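Putative glycosyltransferase (GalT1) (Streptococcus parasanguinis FW213, PDB 5HEC) is probably a nucleotide-sugar-dependent glycosyltransferase, this chain being the C-terminal part of the longer protein and carrying a family 2 domain of the GT-A type. Local coordinates at residues G113-V118 with L172-L177; K265-A270 with E277-C282; T164-P169 with R187-D192. All coordinates share one frame; numbering follows the deposited sequence.

Contacts 1 and 3 are buried within the glycosyltransferase body, whereas contact 2 lies at the periphery, its centre about 26 Å from the centre of the chain. Helix 161-166, used by contact 3, leads directly into strand 171-174 of contact 1, so the two share a continuous stretch of chain; their centres are about 17 Å apart. Contact 1 is sheet chemistry: backbone hydrogen bonds, apolar packing on one face and a salt bridge at the strand ends. Contact 3 instead joins a helix end to a loop through an aspartate held by one serine. Contact 2 pairs helices 253-272 and 276-291 through a disulfide and small apolar contacts, partly buried and close to the second subunit.

Contact 1: G113-V118 with L172-L177; sequences GSDISV and LFKAEL
K174 reaches D115 because its CG stands anti to the carbonyl carbon (chi1 -83°) and the rest of the chain runs extended, carrying the ammonium to the carboxylate. D115, its CG also anti to the carbonyl carbon (chi1 -62°), offers OD2, and NZ of K174 lies 2.7 Å from OD2 of D115, nearly in line with the C-O bond. This is a salt bridge with a hydrogen bond in it. The bridge has a second support: one water donates to S114 O and accepts from K174 NZ, while D115 OD1 is bonded to S203 N.

The salt bridge closes one end of an antiparallel strand pair. I116 and F173 form a non-hydrogen-bonded pair, and S117 and L172 the hydrogen-bonded one, with S117 N 3.0 Å from L172 O and L172 N 2.7 Å from S117 O. At the end of the pair K174 N donates to D115 O, 3.1 Å away. Between these bonds CA of I116 makes a CA-H...O contact with L172 O, 3.2 Å away.

On the face carrying I116 and F173, CD1 of I116 meets the edge of the phenyl ring at CD1 of F173, 3.8 Å off, and CD1 of L177 presses on CG1 of I116 at 3.4 Å. On the other face OG of S117 lies against CB of L172 and is hydrogen-bonded to L105 O of helix 101-110.

Helix 195-201 covers the apolar face through L198 and Y199. Strands 87-90 and 205-217 flank the pair, making it an interior part of the mixed sheet of this GT-A type domain.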
# COMPACT_ATOMS: atom_id res chain seq x y z
N GLY A 113 31.81 13.56 -6.78
CA GLY A 113 31.40 13.54 -5.39
C GLY A 113 29.95 13.13 -5.19
O GLY A 113 29.31 13.54 -4.23
N SER A 114 29.41 12.32 -6.10
CA SER A 114 28.04 11.86 -5.93
C SER A 114 27.99 10.63 -5.02
O SER A 114 29.02 10.03 -4.72
CB SER A 114 27.42 11.54 -7.29
OG SER A 114 27.31 12.72 -8.07
N ASP A 115 26.80 10.28 -4.56
CA ASP A 115 26.60 9.09 -3.73
C ASP A 115 26.17 7.89 -4.58
O ASP A 115 26.31 6.74 -4.18
CB ASP A 115 25.57 9.39 -2.65
CG ASP A 115 26.01 10.51 -1.72
OD1 ASP A 115 25.21 11.43 -1.46
OD2 ASP A 115 27.16 10.48 -1.25
N ILE A 116 25.66 8.19 -5.77
CA ILE A 116 25.15 7.20 -6.70
C ILE A 116 25.47 7.67 -8.11
O ILE A 116 25.37 8.87 -8.41
CB ILE A 116 23.60 7.00 -6.57
CG1 ILE A 116 23.21 6.63 -5.13
CG2 ILE A 116 23.08 5.96 -7.55
CD1 ILE A 116 21.70 6.64 -4.86
N SER A 117 25.87 6.73 -8.97
CA SER A 117 25.94 6.99 -10.41
C SER A 117 25.05 5.98 -11.16
O SER A 117 24.87 4.84 -10.72
CB SER A 117 27.39 6.92 -10.93
OG SER A 117 27.95 5.63 -10.77
N VAL A 118 24.48 6.44 -12.27
CA VAL A 118 23.49 5.70 -13.04
C VAL A 118 23.80 5.85 -14.51
O VAL A 118 24.06 6.95 -14.98
CB VAL A 118 22.04 6.23 -12.79
CG1 VAL A 118 21.02 5.46 -13.64
CG2 VAL A 118 21.68 6.22 -11.28
N LEU A 172 25.43 2.45 -9.57
CA LEU A 172 26.49 2.19 -8.61
C LEU A 172 26.18 2.96 -7.33
O LEU A 172 26.06 4.19 -7.34
CB LEU A 172 27.85 2.59 -9.18
CG LEU A 172 29.08 2.29 -8.34
CD1 LEU A 172 29.31 0.77 -8.27
CD2 LEU A 172 30.30 3.02 -8.92
N PHE A 173 26.05 2.21 -6.25
CA PHE A 173 25.61 2.74 -4.96
C PHE A 173 26.73 2.72 -3.94
O PHE A 173 27.40 1.69 -3.78
CB PHE A 173 24.44 1.94 -4.40
CG PHE A 173 23.24 1.89 -5.30
CD1 PHE A 173 22.31 2.92 -5.30
CD2 PHE A 173 23.02 0.79 -6.13
CE1 PHE A 173 21.18 2.87 -6.12
CE2 PHE A 173 21.90 0.73 -6.95
CZ PHE A 173 20.99 1.77 -6.95
N LYS A 174 26.92 3.83 -3.23
CA LYS A 174 27.72 3.78 -2.01
C LYS A 174 27.10 2.75 -1.11
O LYS A 174 25.89 2.70 -0.97
CB LYS A 174 27.77 5.15 -1.32
CG LYS A 174 28.80 6.08 -1.90
CD LYS A 174 28.96 7.31 -1.07
CE LYS A 174 29.89 8.28 -1.76
NZ LYS A 174 29.77 9.66 -1.20
N ALA A 175 27.93 1.92 -0.48
CA ALA A 175 27.41 0.80 0.31
C ALA A 175 26.64 1.27 1.55
O ALA A 175 25.66 0.64 1.96
CB ALA A 175 28.54 -0.14 0.71
N GLU A 176 27.07 2.39 2.13
CA GLU A 176 26.44 2.91 3.35
C GLU A 176 24.96 3.25 3.14
O GLU A 176 24.19 3.27 4.08
CB GLU A 176 27.20 4.15 3.84
CG GLU A 176 26.87 5.43 3.05
CD GLU A 176 27.94 6.52 3.16
OE1 GLU A 176 29.08 6.30 2.67
OE2 GLU A 176 27.62 7.60 3.71
N LEU A 177 24.56 3.52 1.89
CA LEU A 177 23.15 3.78 1.58
C LEU A 177 22.21 2.63 1.98
O LEU A 177 21.03 2.84 2.26
CB LEU A 177 22.98 4.07 0.09
CG LEU A 177 23.84 5.19 -0.48
CD1 LEU A 177 23.51 5.42 -1.93
CD2 LEU A 177 23.66 6.47 0.33
O HOH W 1 31.51 10.34 -3.50

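Contact 2: K265-A270 with E277-C282; sequences KCCEDA and ELYQQC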
# COMPACT_ATOMS: atom_id res chain seq x y z
N LYS A 265 -4.24 0.22 -16.08
CA LYS A 265 -3.73 -1.08 -16.47
C LYS A 265 -4.26 -2.17 -15.53
O LYS A 265 -4.69 -3.23 -15.99
CB LYS A 265 -2.19 -1.02 -16.47
CG LYS A 265 -1.50 -2.31 -16.83
CD LYS A 265 0.01 -2.09 -16.86
CE LYS A 265 0.76 -3.38 -17.15
NZ LYS A 265 0.69 -4.32 -16.00
N CYS A 266 -4.27 -1.88 -14.23
CA CYS A 266 -4.72 -2.83 -13.21
C CYS A 266 -6.22 -3.14 -13.32
O CYS A 266 -6.63 -4.29 -13.26
CB CYS A 266 -4.41 -2.28 -11.81
SG CYS A 266 -5.35 -3.03 -10.43
N CYS A 267 -7.01 -2.09 -13.47
CA CYS A 267 -8.46 -2.19 -13.53
C CYS A 267 -8.92 -3.18 -14.62
O CYS A 267 -9.86 -3.95 -14.41
CB CYS A 267 -9.06 -0.81 -13.77
SG CYS A 267 -10.86 -0.74 -13.80
N GLU A 268 -8.23 -3.16 -15.75
CA GLU A 268 -8.53 -4.07 -16.86
C GLU A 268 -7.84 -5.43 -16.72
O GLU A 268 -8.47 -6.49 -16.89
CB GLU A 268 -8.14 -3.43 -18.19
CG GLU A 268 -8.05 -4.43 -19.32
CD GLU A 268 -7.91 -3.78 -20.68
OE1 GLU A 268 -7.64 -2.57 -20.74
OE2 GLU A 268 -8.07 -4.50 -21.69
N ASP A 269 -6.55 -5.43 -16.41
CA ASP A 269 -5.80 -6.68 -16.32
C ASP A 269 -6.18 -7.56 -15.13
O ASP A 269 -6.10 -8.79 -15.23
CB ASP A 269 -4.29 -6.41 -16.28
CG ASP A 269 -3.73 -5.98 -17.64
OD1 ASP A 269 -4.47 -6.08 -18.66
OD2 ASP A 269 -2.56 -5.56 -17.68
N ALA A 270 -6.56 -6.96 -14.00
CA ALA A 270 -6.99 -7.77 -12.86
C ALA A 270 -8.26 -8.52 -13.24
O ALA A 270 -8.41 -9.71 -12.92
CB ALA A 270 -7.22 -6.91 -11.62
N GLU A 277 -11.21 -9.01 -6.37
CA GLU A 277 -11.12 -7.98 -5.32
C GLU A 277 -10.17 -6.86 -5.74
O GLU A 277 -10.45 -5.67 -5.55
CB GLU A 277 -10.68 -8.55 -3.96
CG GLU A 277 -10.53 -7.40 -2.92
CD GLU A 277 -10.41 -7.84 -1.45
OE1 GLU A 277 -9.29 -8.20 -1.00
OE2 GLU A 277 -11.44 -7.77 -0.74
N LEU A 278 -9.05 -7.24 -6.35
CA LEU A 278 -8.12 -6.26 -6.88
C LEU A 278 -8.76 -5.36 -7.95
O LEU A 278 -8.53 -4.15 -7.97
CB LEU A 278 -6.89 -6.98 -7.43
CG LEU A 278 -5.83 -6.07 -8.01
CD1 LEU A 278 -5.35 -5.10 -6.94
CD2 LEU A 278 -4.71 -6.94 -8.53
N TYR A 279 -9.59 -5.95 -8.80
CA TYR A 279 -10.32 -5.24 -9.84
C TYR A 279 -11.24 -4.15 -9.29
O TYR A 279 -11.21 -2.98 -9.72
CB TYR A 279 -11.14 -6.25 -10.66
CG TYR A 279 -12.28 -5.62 -11.38
CD1 TYR A 279 -12.06 -4.94 -12.55
CD2 TYR A 279 -13.59 -5.69 -10.90
CE1 TYR A 279 -13.07 -4.34 -13.22
CE2 TYR A 279 -14.62 -5.09 -11.56
CZ TYR A 279 -14.35 -4.41 -12.72
OH TYR A 279 -15.37 -3.81 -13.41
N GLN A 280 -12.12 -4.62 -8.41
CA GLN A 280 -12.97 -3.81 -7.55
C GLN A 280 -12.21 -2.60 -7.00
O GLN A 280 -12.54 -1.42 -7.26
CB GLN A 280 -13.45 -4.72 -6.43
CG GLN A 280 -14.44 -4.33 -5.31
CD GLN A 280 -13.86 -3.51 -4.21
OE1 GLN A 280 -12.85 -2.89 -4.36
NE2 GLN A 280 -14.33 -3.73 -3.04
N GLN A 281 -11.19 -2.88 -6.19
CA GLN A 281 -10.34 -1.78 -5.71
C GLN A 281 -9.79 -0.76 -6.75
O GLN A 281 -9.98 0.47 -6.65
CB GLN A 281 -9.13 -2.30 -4.97
CG GLN A 281 -9.26 -2.79 -3.52
CD GLN A 281 -10.14 -1.89 -2.60
OE1 GLN A 281 -10.93 -1.03 -3.04
NE2 GLN A 281 -9.83 -1.95 -1.32
N CYS A 282 -9.13 -1.27 -7.78
CA CYS A 282 -8.52 -0.40 -8.78
C CYS A 282 -9.55 0.41 -9.55
O CYS A 282 -9.35 1.61 -9.79
CB CYS A 282 -7.68 -1.21 -9.75
SG CYS A 282 -6.10 -1.71 -9.03
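C266 and C282 are joined by a disulfide across an antiparallel helical hairpin, and the next residue of each helix forms another: C267 is bonded to C283, so two neighbouring cystines staple the same two helices. The sulfurs SG of C266 and SG of C282 are 2.1 Å apart with a chi3 of 86°, a relaxed value near the ideal right angle. C266 carries SG anti to its own N, while C282 places SG anti to its carbonyl carbon (chi1 -76°); the two sulfurs thus meet in the groove between the helices, whose short segments approach to 8.1 Å at 151°.

Around the disulfide the contacts are mostly apolar, at ordinary van der Waals distances. SG of C266 touches CG of L278 at 3.9 Å, and CG of L278 also lies 4.0 Å from CB of A270. The small methyl of A270 sits beside the backbone of Y279, with its CB 3.8 Å from N of Y279. The phenol ring turns its edge to the first helix: O of C267 lies in the ring plane, 3.0 Å from CD1 of Y279, while the C267 sulfur comes obliquely to the ring in a sulfur-aromatic contact.

Helix 276-291 is also met by the second subunit: N of L185 of that subunit is hydrogen-bonded to E277 OE2. I231 and I235 of helix 231-248 pack against C266, and I231 also meets L278, so a third helix closes one side of the hairpin.

Contact 3: T164-P169 with R187-D192; sequences TFTFSP and RLREDD
The backbones of T166 and D192 run past each other with their CA atoms only 3.9 Å apart, where the chain leaving helix 161-166 meets the loop between strand 171-174 and helix 195-201. That loop carries E190-D191-D192, a sequence reminiscent of the acidic ED motif of many family 2 glycosyltransferases of the GT-A type; a corresponding role here is inferred, not established.

D191 is the main link. Its CB comes 3.1 Å from O of T166, and with CG anti to the carbonyl carbon (chi1 -67°) the carboxylate reaches on to S168. There OD2 of D191 accepts two hydrogen bonds from one residue: N of S168 at 2.9 Å and OG of S168 at 3.0 Å. The serine hydroxyl lies between its own N and carbonyl carbon (chi1 64°), which lets it and the amide approach the same oxygen. Both bonds fall on OD2, so one oxygen takes the whole grip of the serine.

T166 lies alongside D192, its methyl CG2 3.5 Å from OD1 of D192, and the same methyl touches NH2 of R189. The T166 hydroxyl is turned back to F162 O. D192 has several basic partners: R262 forms a salt bridge to OD2 and R241 one to OD1, while R189 lies near OD2 with no N-H aimed at it. The amide of N237 also donates to OD2.

N and OG of S168 both stand over the same face of the D191 carboxylate, the amide 71° out of its plane at OD2.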
# COMPACT_ATOMS: atom_id res chain seq x y z
N THR A 164 14.88 4.29 -14.37
CA THR A 164 15.08 5.01 -13.12
C THR A 164 14.62 4.24 -11.88
O THR A 164 15.37 4.10 -10.93
CB THR A 164 14.33 6.37 -13.15
OG1 THR A 164 14.90 7.21 -14.17
CG2 THR A 164 14.45 7.09 -11.83
N PHE A 165 13.38 3.79 -11.87
CA PHE A 165 12.79 3.34 -10.61
C PHE A 165 12.65 1.83 -10.50
O PHE A 165 12.81 1.27 -9.41
CB PHE A 165 11.42 3.98 -10.39
CG PHE A 165 11.47 5.47 -10.22
CD1 PHE A 165 11.91 6.04 -9.04
CD2 PHE A 165 11.06 6.31 -11.25
CE1 PHE A 165 11.96 7.41 -8.89
CE2 PHE A 165 11.09 7.68 -11.10
CZ PHE A 165 11.55 8.23 -9.91
N THR A 166 12.36 1.16 -11.60
CA THR A 166 11.99 -0.24 -11.49
C THR A 166 13.08 -1.20 -11.95
O THR A 166 12.85 -2.41 -12.00
CB THR A 166 10.71 -0.52 -12.27
OG1 THR A 166 11.01 -0.53 -13.67
CG2 THR A 166 9.66 0.56 -12.00
N PHE A 167 14.26 -0.66 -12.28
CA PHE A 167 15.36 -1.51 -12.75
C PHE A 167 16.62 -1.38 -11.89
O PHE A 167 17.30 -0.34 -11.89
CB PHE A 167 15.69 -1.19 -14.21
CG PHE A 167 16.48 -2.28 -14.90
CD1 PHE A 167 16.06 -3.61 -14.83
CD2 PHE A 167 17.62 -1.98 -15.62
CE1 PHE A 167 16.78 -4.63 -15.46
CE2 PHE A 167 18.35 -2.98 -16.25
CZ PHE A 167 17.93 -4.31 -16.17
N SER A 168 16.94 -2.43 -11.16
CA SER A 168 18.07 -2.38 -10.23
C SER A 168 19.49 -2.33 -10.85
O SER A 168 20.40 -1.79 -10.22
CB SER A 168 17.98 -3.55 -9.23
OG SER A 168 18.09 -4.81 -9.88
N PRO A 169 19.70 -2.87 -12.06
CA PRO A 169 21.05 -2.66 -12.61
C PRO A 169 21.31 -1.26 -13.20
O PRO A 169 20.42 -0.41 -13.16
CB PRO A 169 21.15 -3.73 -13.72
CG PRO A 169 20.18 -4.80 -13.29
CD PRO A 169 19.02 -4.00 -12.73
N ARG A 187 7.99 -11.09 -3.30
CA ARG A 187 7.26 -10.25 -4.24
C ARG A 187 8.07 -9.96 -5.49
O ARG A 187 9.29 -9.84 -5.44
CB ARG A 187 6.86 -8.94 -3.57
CG ARG A 187 5.64 -9.03 -2.67
CD ARG A 187 5.32 -7.64 -2.22
NE ARG A 187 5.81 -6.71 -3.23
CZ ARG A 187 6.06 -5.42 -3.00
NH1 ARG A 187 5.86 -4.91 -1.79
NH2 ARG A 187 6.51 -4.67 -4.00
N LEU A 188 7.38 -9.86 -6.62
CA LEU A 188 7.98 -9.39 -7.86
C LEU A 188 7.72 -7.89 -7.90
O LEU A 188 7.03 -7.38 -7.01
CB LEU A 188 7.41 -10.14 -9.07
CG LEU A 188 8.11 -10.06 -10.43
CD1 LEU A 188 8.14 -11.45 -11.05
CD2 LEU A 188 7.42 -9.07 -11.37
N ARG A 189 8.25 -7.18 -8.89
CA ARG A 189 8.35 -5.72 -8.87
C ARG A 189 9.07 -5.31 -7.57
O ARG A 189 8.63 -4.45 -6.82
CB ARG A 189 6.96 -5.06 -8.97
CG ARG A 189 6.20 -5.41 -10.22
CD ARG A 189 6.94 -4.90 -11.44
NE ARG A 189 7.07 -3.44 -11.43
CZ ARG A 189 6.16 -2.60 -11.92
NH1 ARG A 189 5.06 -3.08 -12.51
NH2 ARG A 189 6.36 -1.29 -11.85
N GLU A 190 10.18 -5.99 -7.30
CA GLU A 190 10.88 -5.79 -6.05
C GLU A 190 11.85 -4.59 -6.18
O GLU A 190 12.03 -3.84 -5.21
CB GLU A 190 11.61 -7.07 -5.61
CG GLU A 190 12.76 -7.58 -6.53
CD GLU A 190 12.31 -8.44 -7.74
OE1 GLU A 190 11.10 -8.76 -7.90
OE2 GLU A 190 13.19 -8.79 -8.56
N ASP A 191 12.42 -4.42 -7.38
CA ASP A 191 13.21 -3.23 -7.73
C ASP A 191 12.37 -1.96 -7.59
O ASP A 191 12.84 -0.94 -7.06
CB ASP A 191 13.75 -3.30 -9.18
CG ASP A 191 14.79 -4.40 -9.39
OD1 ASP A 191 15.23 -5.00 -8.39
OD2 ASP A 191 15.17 -4.66 -10.58
N ASP A 192 11.15 -2.05 -8.11
CA ASP A 192 10.17 -0.97 -8.11
C ASP A 192 9.96 -0.42 -6.69
O ASP A 192 9.73 0.78 -6.50
CB ASP A 192 8.86 -1.52 -8.71
CG ASP A 192 7.72 -0.49 -8.78
OD1 ASP A 192 7.96 0.72 -8.91
OD2 ASP A 192 6.56 -0.93 -8.72